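Trichothecene 3-O-acetyltransferase (Gibberella zeae, PDB 2RKV) catalyses the transfer of an acetyl group from acetyl-CoA to the 3-hydroxyl of trichothecene mycotoxins such as T-2 and deoxynivalenol. Local coordinates at residues A[46-51]-A[175-180]; A[286-291]-A[366-371]. All coordinates share one frame; numbering follows the deposited sequence.

Contact 1 (A[46-51]-A[175-180])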
ATOM      1  N   LEU A  46       9.933  -5.162  20.452  1.00 10.70           N
ATOM      2  CA  LEU A  46      10.048  -6.250  19.474  1.00 11.06           C
ATOM      3  C   LEU A  46      10.137  -7.609  20.161  1.00 11.02           C
ATOM      4  O   LEU A  46       9.505  -8.576  19.723  1.00 11.68           O
ATOM      5  CB  LEU A  46      11.246  -6.037  18.548  1.00 11.57           C
ATOM      6  CG  LEU A  46      11.075  -4.955  17.478  1.00 12.24           C
ATOM      7  CD1 LEU A  46      12.419  -4.637  16.853  1.00 14.51           C
ATOM      8  CD2 LEU A  46      10.071  -5.390  16.405  1.00 12.47           C
ATOM      9  N   LYS A  47      10.903  -7.665  21.249  1.00 11.21           N
ATOM     10  CA  LYS A  47      11.023  -8.891  22.035  1.00 11.58           C
ATOM     11  C   LYS A  47       9.670  -9.323  22.617  1.00 11.61           C
ATOM     12  O   LYS A  47       9.268 -10.472  22.453  1.00 11.88           O
ATOM     13  CB  LYS A  47      12.068  -8.725  23.147  1.00 11.77           C
ATOM     14  CG  LYS A  47      12.331  -9.997  23.937  1.00 12.90           C
ATOM     15  CD  LYS A  47      13.541  -9.830  24.855  0.50 14.53           C
ATOM     16  CE  LYS A  47      13.665 -11.006  25.810  0.50 15.65           C
ATOM     17  N   ARG A  48       8.980  -8.402  23.293  1.00 11.23           N
ATOM     18  CA  ARG A  48       7.659  -8.689  23.870  1.00 11.59           C
ATOM     19  C   ARG A  48       6.648  -9.147  22.826  1.00 10.72           C
ATOM     20  O   ARG A  48       5.885 -10.090  23.052  1.00 10.41           O
ATOM     21  CB  ARG A  48       7.113  -7.460  24.590  1.00 11.64           C
ATOM     22  CG  ARG A  48       7.754  -7.244  25.932  1.00 15.61           C
ATOM     23  CD  ARG A  48       6.873  -6.358  26.783  1.00 20.61           C
ATOM     24  NE  ARG A  48       7.097  -4.975  26.418  1.00 24.78           N
ATOM     25  CZ  ARG A  48       7.967  -4.183  27.027  1.00 26.12           C
ATOM     26  NH1 ARG A  48       8.108  -2.931  26.622  1.00 26.27           N
ATOM     27  NH2 ARG A  48       8.691  -4.644  28.040  1.00 26.30           N
ATOM     28  N   PHE A  49       6.653  -8.475  21.680  1.00 10.32           N
ATOM     29  CA  PHE A  49       5.727  -8.802  20.606  1.00 10.19           C
ATOM     30  C   PHE A  49       5.991 -10.226  20.103  1.00 10.30           C
ATOM     31  O   PHE A  49       5.057 -11.025  19.942  1.00 10.94           O
ATOM     32  CB  PHE A  49       5.879  -7.758  19.494  1.00 10.00           C
ATOM     33  CG  PHE A  49       4.791  -7.792  18.438  1.00 10.32           C
ATOM     34  CD1 PHE A  49       4.927  -7.012  17.290  1.00 10.65           C
ATOM     35  CD2 PHE A  49       3.642  -8.570  18.589  1.00  8.98           C
ATOM     36  CE1 PHE A  49       3.944  -7.010  16.296  1.00 11.66           C
ATOM     37  CE2 PHE A  49       2.649  -8.574  17.591  1.00 11.40           C
ATOM     38  CZ  PHE A  49       2.806  -7.778  16.453  1.00 10.47           C
ATOM     39  N   SER A  50       7.268 -10.545  19.885  1.00 10.02           N
ATOM     40  CA  SER A  50       7.683 -11.869  19.403  1.00 11.35           C
ATOM     41  C   SER A  50       7.325 -12.976  20.389  1.00 11.46           C
ATOM     42  O   SER A  50       6.953 -14.084  19.995  1.00 11.74           O
ATOM     43  CB  SER A  50       9.196 -11.904  19.155  1.00 11.48           C
ATOM     44  OG  SER A  50       9.560 -10.928  18.206  1.00 14.46           O
ATOM     45  N   GLU A  51       7.434 -12.667  21.676  1.00 11.77           N
ATOM     46  CA  GLU A  51       7.076 -13.636  22.702  1.00 12.22           C
ATOM     47  C   GLU A  51       5.576 -13.917  22.663  1.00 12.03           C
ATOM     48  O   GLU A  51       5.157 -15.077  22.752  1.00 12.40           O
ATOM     49  CB  GLU A  51       7.531 -13.152  24.083  1.00 12.62           C
ATOM     50  CG  GLU A  51       9.042 -13.190  24.239  1.00 14.95           C
ATOM     51  CD  GLU A  51       9.543 -12.483  25.484  0.50 17.07           C
ATOM     52  OE1 GLU A  51       8.839 -11.586  26.005  0.50 19.18           O
ATOM     53  OE2 GLU A  51      10.660 -12.819  25.933  0.50 18.65           O
ATOM     54  N   CYS A 175       5.752  -2.038  22.635  1.00  9.91           N
ATOM     55  CA  CYS A 175       6.764  -1.055  23.057  1.00 10.08           C
ATOM     56  C   CYS A 175       6.371  -0.341  24.356  1.00 10.73           C
ATOM     57  O   CYS A 175       7.217  -0.061  25.213  1.00 10.49           O
ATOM     58  CB  CYS A 175       7.012  -0.039  21.939  1.00 10.40           C
ATOM     59  SG  CYS A 175       7.926  -0.703  20.551  1.00 10.69           S
ATOM     60  N   ARG A 176       5.080  -0.052  24.493  1.00 10.88           N
ATOM     61  CA  ARG A 176       4.555   0.598  25.689  1.00 11.61           C
ATOM     62  C   ARG A 176       4.340  -0.368  26.858  1.00 12.21           C
ATOM     63  O   ARG A 176       4.077   0.062  27.980  1.00 12.29           O
ATOM     64  CB  ARG A 176       3.230   1.296  25.361  1.00 11.35           C
ATOM     65  CG  ARG A 176       3.349   2.457  24.378  1.00 10.68           C
ATOM     66  CD  ARG A 176       1.989   3.135  24.129  1.00 11.73           C
ATOM     67  NE  ARG A 176       1.373   3.569  25.384  1.00 11.81           N
ATOM     68  CZ  ARG A 176       1.393   4.819  25.856  1.00 12.58           C
ATOM     69  NH1 ARG A 176       1.972   5.794  25.167  1.00 13.43           N
ATOM     70  NH2 ARG A 176       0.820   5.097  27.028  1.00 12.25           N
ATOM     71  N   ASN A 177       4.417  -1.668  26.574  1.00 13.29           N
ATOM     72  CA  ASN A 177       4.053  -2.727  27.523  1.00 14.29           C
ATOM     73  C   ASN A 177       2.551  -2.708  27.870  1.00 14.45           C
ATOM     74  O   ASN A 177       2.141  -3.073  28.974  1.00 15.09           O
ATOM     75  CB  ASN A 177       4.934  -2.676  28.783  1.00 15.04           C
ATOM     76  CG  ASN A 177       5.057  -4.024  29.477  1.00 17.13           C
ATOM     77  OD1 ASN A 177       4.628  -5.061  28.963  1.00 18.67           O
ATOM     78  ND2 ASN A 177       5.649  -4.011  30.664  1.00 21.74           N
ATOM     79  N   ASP A 178       1.741  -2.279  26.902  1.00 13.80           N
ATOM     80  CA  ASP A 178       0.286  -2.312  27.021  1.00 13.41           C
ATOM     81  C   ASP A 178      -0.235  -3.676  26.562  1.00 13.81           C
ATOM     82  O   ASP A 178       0.230  -4.197  25.546  1.00 13.71           O
ATOM     83  CB  ASP A 178      -0.330  -1.190  26.185  1.00 13.45           C
ATOM     84  CG  ASP A 178       0.024   0.193  26.707  1.00 12.50           C
ATOM     85  OD1 ASP A 178       0.273   0.336  27.929  1.00 11.88           O
ATOM     86  OD2 ASP A 178       0.040   1.153  25.898  1.00 13.19           O
ATOM     87  N   PRO A 179      -1.210  -4.252  27.293  1.00 13.86           N
ATOM     88  CA  PRO A 179      -1.615  -5.636  26.986  1.00 13.95           C
ATOM     89  C   PRO A 179      -2.412  -5.746  25.684  1.00 13.67           C
ATOM     90  O   PRO A 179      -3.108  -4.797  25.300  1.00 13.87           O
ATOM     91  CB  PRO A 179      -2.497  -6.023  28.179  1.00 14.40           C
ATOM     92  CG  PRO A 179      -3.043  -4.726  28.688  1.00 14.69           C
ATOM     93  CD  PRO A 179      -2.005  -3.662  28.389  1.00 13.70           C
ATOM     94  N   PHE A 180      -2.294  -6.885  25.002  1.00 13.26           N
ATOM     95  CA  PHE A 180      -3.114  -7.122  23.817  1.00 13.35           C
ATOM     96  C   PHE A 180      -4.489  -7.596  24.273  1.00 13.03           C
ATOM     97  O   PHE A 180      -4.601  -8.319  25.267  1.00 13.73           O
ATOM     98  CB  PHE A 180      -2.502  -8.189  22.894  1.00 13.53           C
ATOM     99  CG  PHE A 180      -1.150  -7.827  22.301  1.00 14.26           C
ATOM    100  CD1 PHE A 180      -0.632  -6.534  22.359  1.00 14.01           C
ATOM    101  CD2 PHE A 180      -0.413  -8.804  21.630  1.00 15.97           C
ATOM    102  CE1 PHE A 180       0.616  -6.238  21.795  1.00 13.67           C
ATOM    103  CE2 PHE A 180       0.825  -8.519  21.054  1.00 15.22           C
ATOM    104  CZ  PHE A 180       1.342  -7.227  21.136  1.00 14.35           C
TER

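Contact 2 (A[286-291]-A[366-371])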
ATOM      1  N   PRO A 286      -8.369   3.425 -24.817  1.00 18.00           N
ATOM      2  CA  PRO A 286      -8.930   2.834 -23.596  1.00 17.33           C
ATOM      3  C   PRO A 286      -8.132   3.248 -22.366  1.00 16.68           C
ATOM      4  O   PRO A 286      -6.922   3.491 -22.460  1.00 16.78           O
ATOM      5  CB  PRO A 286      -8.799   1.326 -23.835  1.00 17.63           C
ATOM      6  CG  PRO A 286      -8.710   1.192 -25.346  1.00 18.04           C
ATOM      7  CD  PRO A 286      -7.940   2.391 -25.777  1.00 18.12           C
ATOM      8  N   THR A 287      -8.828   3.361 -21.239  1.00 15.43           N
ATOM      9  CA  THR A 287      -8.182   3.614 -19.952  1.00 14.47           C
ATOM     10  C   THR A 287      -8.843   2.765 -18.880  1.00 13.97           C
ATOM     11  O   THR A 287     -10.077   2.684 -18.803  1.00 13.36           O
ATOM     12  CB  THR A 287      -8.166   5.119 -19.552  1.00 14.73           C
ATOM     13  OG1 THR A 287      -7.547   5.272 -18.263  1.00 13.28           O
ATOM     14  CG2 THR A 287      -9.564   5.726 -19.503  1.00 13.71           C
ATOM     15  N   GLU A 288      -8.013   2.119 -18.062  1.00 13.17           N
ATOM     16  CA  GLU A 288      -8.516   1.301 -16.966  1.00 12.62           C
ATOM     17  C   GLU A 288      -8.016   1.836 -15.630  1.00 11.98           C
ATOM     18  O   GLU A 288      -6.821   2.056 -15.460  1.00 11.97           O
ATOM     19  CB  GLU A 288      -8.095  -0.155 -17.134  1.00 12.37           C
ATOM     20  CG  GLU A 288      -8.750  -1.100 -16.120  1.00 14.24           C
ATOM     21  CD  GLU A 288      -8.312  -2.535 -16.303  1.00 16.57           C
ATOM     22  OE1 GLU A 288      -7.088  -2.783 -16.310  1.00 20.29           O
ATOM     23  OE2 GLU A 288      -9.187  -3.418 -16.424  1.00 18.60           O
ATOM     24  N   PHE A 289      -8.944   2.080 -14.711  1.00 11.31           N
ATOM     25  CA  PHE A 289      -8.592   2.413 -13.323  1.00 10.77           C
ATOM     26  C   PHE A 289      -8.627   1.111 -12.527  1.00 10.50           C
ATOM     27  O   PHE A 289      -9.637   0.392 -12.555  1.00  9.79           O
ATOM     28  CB  PHE A 289      -9.605   3.403 -12.735  1.00 10.74           C
ATOM     29  CG  PHE A 289      -9.143   4.089 -11.469  1.00 10.94           C
ATOM     30  CD1 PHE A 289      -8.629   5.376 -11.517  1.00 10.11           C
ATOM     31  CD2 PHE A 289      -9.245   3.454 -10.221  1.00 12.28           C
ATOM     32  CE1 PHE A 289      -8.221   6.042 -10.346  1.00 11.79           C
ATOM     33  CE2 PHE A 289      -8.822   4.112  -9.042  1.00 11.79           C
ATOM     34  CZ  PHE A 289      -8.313   5.397  -9.110  1.00 11.19           C
ATOM     35  N   CYS A 290      -7.528   0.809 -11.826  1.00 10.27           N
ATOM     36  CA  CYS A 290      -7.461  -0.370 -10.968  1.00 10.91           C
ATOM     37  C   CYS A 290      -7.344   0.149  -9.541  1.00 10.45           C
ATOM     38  O   CYS A 290      -6.356   0.816  -9.210  1.00 10.54           O
ATOM     39  CB  CYS A 290      -6.223  -1.211 -11.303  1.00 11.39           C
ATOM     40  SG  CYS A 290      -6.083  -1.717 -13.054  1.00 13.74           S
ATOM     41  N   ARG A 291      -8.347  -0.137  -8.714  1.00 10.26           N
ATOM     42  CA  ARG A 291      -8.396   0.408  -7.346  1.00 10.08           C
ATOM     43  C   ARG A 291      -8.261  -0.697  -6.297  1.00 10.07           C
ATOM     44  O   ARG A 291      -9.043  -1.637  -6.296  1.00  9.83           O
ATOM     45  CB  ARG A 291      -9.715   1.159  -7.126  1.00  9.95           C
ATOM     46  CG  ARG A 291      -9.748   2.006  -5.868  1.00  9.60           C
ATOM     47  CD  ARG A 291     -11.181   2.418  -5.529  1.00  9.81           C
ATOM     48  NE  ARG A 291     -11.258   3.553  -4.609  1.00 10.17           N
ATOM     49  CZ  ARG A 291     -12.403   4.150  -4.277  1.00  9.59           C
ATOM     50  NH1 ARG A 291     -13.542   3.699  -4.797  1.00  8.56           N
ATOM     51  NH2 ARG A 291     -12.413   5.182  -3.440  1.00  9.80           N
ATOM     52  N   THR A 366      -2.972  -6.725 -11.928  1.00 15.38           N
ATOM     53  CA  THR A 366      -2.920  -5.718 -12.990  1.00 16.05           C
ATOM     54  C   THR A 366      -2.678  -6.358 -14.357  1.00 16.57           C
ATOM     55  O   THR A 366      -2.001  -5.776 -15.211  1.00 16.65           O
ATOM     56  CB  THR A 366      -1.849  -4.643 -12.724  1.00 16.38           C
ATOM     57  OG1 THR A 366      -0.570  -5.276 -12.585  1.00 16.64           O
ATOM     58  CG2 THR A 366      -2.186  -3.827 -11.469  1.00 16.32           C
ATOM     59  N   ALA A 367      -3.272  -7.537 -14.554  1.00 17.12           N
ATOM     60  CA  ALA A 367      -3.051  -8.383 -15.736  1.00 17.76           C
ATOM     61  C   ALA A 367      -3.279  -7.706 -17.089  1.00 18.55           C
ATOM     62  O   ALA A 367      -2.601  -8.041 -18.071  1.00 18.90           O
ATOM     63  CB  ALA A 367      -3.887  -9.647 -15.642  1.00 17.67           C
ATOM     64  N   ASP A 368      -4.231  -6.777 -17.155  1.00 18.71           N
ATOM     65  CA  ASP A 368      -4.492  -6.067 -18.407  1.00 19.22           C
ATOM     66  C   ASP A 368      -4.372  -4.540 -18.306  1.00 19.76           C
ATOM     67  O   ASP A 368      -4.896  -3.809 -19.152  1.00 19.76           O
ATOM     68  CB  ASP A 368      -5.827  -6.510 -19.027  1.00 19.34           C
ATOM     69  CG  ASP A 368      -7.050  -6.092 -18.213  1.00 19.61           C
ATOM     70  OD1 ASP A 368      -6.927  -5.373 -17.201  1.00 20.08           O
ATOM     71  OD2 ASP A 368      -8.160  -6.505 -18.603  1.00 20.39           O
ATOM     72  N   ALA A 369      -3.667  -4.064 -17.283  1.00 20.17           N
ATOM     73  CA  ALA A 369      -3.444  -2.630 -17.129  1.00 21.13           C
ATOM     74  C   ALA A 369      -2.295  -2.182 -18.029  1.00 21.65           C
ATOM     75  O   ALA A 369      -1.191  -2.709 -17.948  1.00 22.66           O
ATOM     76  CB  ALA A 369      -3.161  -2.270 -15.670  1.00 21.07           C
ATOM     77  N   ASP A 370      -2.575  -1.224 -18.901  1.00 22.12           N
ATOM     78  CA  ASP A 370      -1.555  -0.602 -19.737  1.00 22.21           C
ATOM     79  C   ASP A 370      -0.967   0.596 -18.996  1.00 21.87           C
ATOM     80  O   ASP A 370      -1.686   1.556 -18.709  1.00 21.53           O
ATOM     81  CB  ASP A 370      -2.192  -0.139 -21.049  1.00 22.84           C
ATOM     82  CG  ASP A 370      -1.170   0.305 -22.083  1.00 24.15           C
ATOM     83  OD1 ASP A 370      -0.282   1.128 -21.758  1.00 25.48           O
ATOM     84  OD2 ASP A 370      -1.276  -0.164 -23.236  1.00 26.22           O
ATOM     85  N   PRO A 371       0.343   0.552 -18.678  1.00 21.51           N
ATOM     86  CA  PRO A 371       0.956   1.643 -17.904  1.00 21.25           C
ATOM     87  C   PRO A 371       0.836   3.029 -18.542  1.00 20.67           C
ATOM     88  O   PRO A 371       0.862   4.038 -17.835  1.00 20.83           O
ATOM     89  CB  PRO A 371       2.427   1.228 -17.788  1.00 21.62           C
ATOM     90  CG  PRO A 371       2.631   0.156 -18.835  1.00 22.20           C
ATOM     91  CD  PRO A 371       1.308  -0.518 -18.998  1.00 21.67           C
TER

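Contact 1 (A[46-51]-A[175-180])
Arg48 and Phe49, on the final turns of helix 35-52, face the place where helix 161-176 gives way, after Cys175, to Asn177, whose positive phi (65°) completes a Schellman motif as the chain turns away. The contact is an instructive case of a helix C-terminus received by a side chain from another helix. Arg48 bends at its third torsion (chi3 -81°), which swings the guanidinium toward the last carbonyls of helix 161-176. Its NE donates to the carbonyl of Ala174, the stronger of its polar contacts here, while NH1 lies 3.3 Å from Cys175 O in a weak, bent hydrogen bond, with the carbonyl at the edge of the guanidinium. A positive group at this helix end is probably favoured by the partial negative charge of these carbonyls.

Over one face of the guanidinium lies the Asn177 amide, with the two planes only 17° apart. The amide sits over the outer part of the guanidinium rather than its centre, and Asn177 OD1 comes 3.4 Å from Arg48 CD. The flat group is therefore held both at an edge and over a face.

Further along, the rings of Phe49 and Phe180 meet at right-angled planes with centroids 5.7 Å apart. Phe180 presents its edge: CZ approaches Phe49 CD2 at 3.7 Å, and CE2 lies equally close to that atom. The approach to Phe49 is oblique, giving apolar contact between ring carbons.

Phe49 also packs on Val167 and Leu171 of helix 161-176 and on Met188, while Phe180 reaches Lys173 of that helix and Ala52 of helix 35-52. With Cys175 lying against Phe42, the end of helix 161-176 packs on helix 35-52.

Contact 2 (A[286-291]-A[366-371])
The carboxylates of Glu288 and Asp368 meet where strand 286-294 passes the loop before strand 375-379, with Glu288 OE1 just 2.7 Å from Asp368 OD1. Glu288 OE2 is 3.1 Å from that same Asp368 OD1, so a single aspartate oxygen sits beside both oxygens of the glutamate. At such separations one of the acids probably carries a proton. The carboxylate planes are turned 48° against each other and the side chains cross at about a right angle. Glu288 comes to the meeting fully extended, its CG opposite the backbone N (chi1 -172°), whereas Asp368 CG sits between its backbone N and carbonyl carbon (chi1 68°), and its OD1 reaches the glutamate from there.

Beside the acids, Ala369 CB makes an apolar contact with Cys290 SG at 4.0 Å. The CA of Ala369 packs closely against the acid, 3.7 Å from Glu288 OE1. The contact is made by side chains against a turn, without a clear hydrogen bond between the two backbones. Thr366 to Ala369 form a type I beta turn, closed by Ala369 N to Thr366 O at 3.2 Å.

The strand belongs to the mixed seven-stranded sheet of this BAHD acyltransferase, lying between antiparallel strand 310-318 and parallel strand 375-379. Its alternation sends Glu288 and Cys290 toward the loop, while Phe289 packs on Val375, Leu377 and Trp270. Glu288 and Cys290 bond through their backbones to Val375, fixing the strand from which they project.

In the second shell, Asn316 ND2 hydrogen-bonds Glu288 OE2, and His210 ND1 is bonded to Asp368 OD2, so each carboxylate has a polar partner beyond the pair. Thr366 touches the bound T-2 toxin, and the Cys290 side chain is about 7 Å from it. Arg291, next along the strand, touches coenzyme A and forms salt bridges with Asp262 and Asp263.

Contacts 1 and 2 follow each other in series along the chain, the first closing before the second opens, and lie on opposite sides of the molecular centre. Their centres are 41 Å apart and their nearest atoms about 26 Å. They share no helix, strand or sheet: contact 1 joins helices 35-52 and 161-176 near the periphery, whereas contact 2 links a strand of the seven-stranded sheet to a loop. Only contact 2 itself includes ligand-pocket residues, Thr366 for the toxin and Arg291 for coenzyme A. In chain order, helix 161-176 of contact 1 begins a few residues after His156 of the toxin pocket.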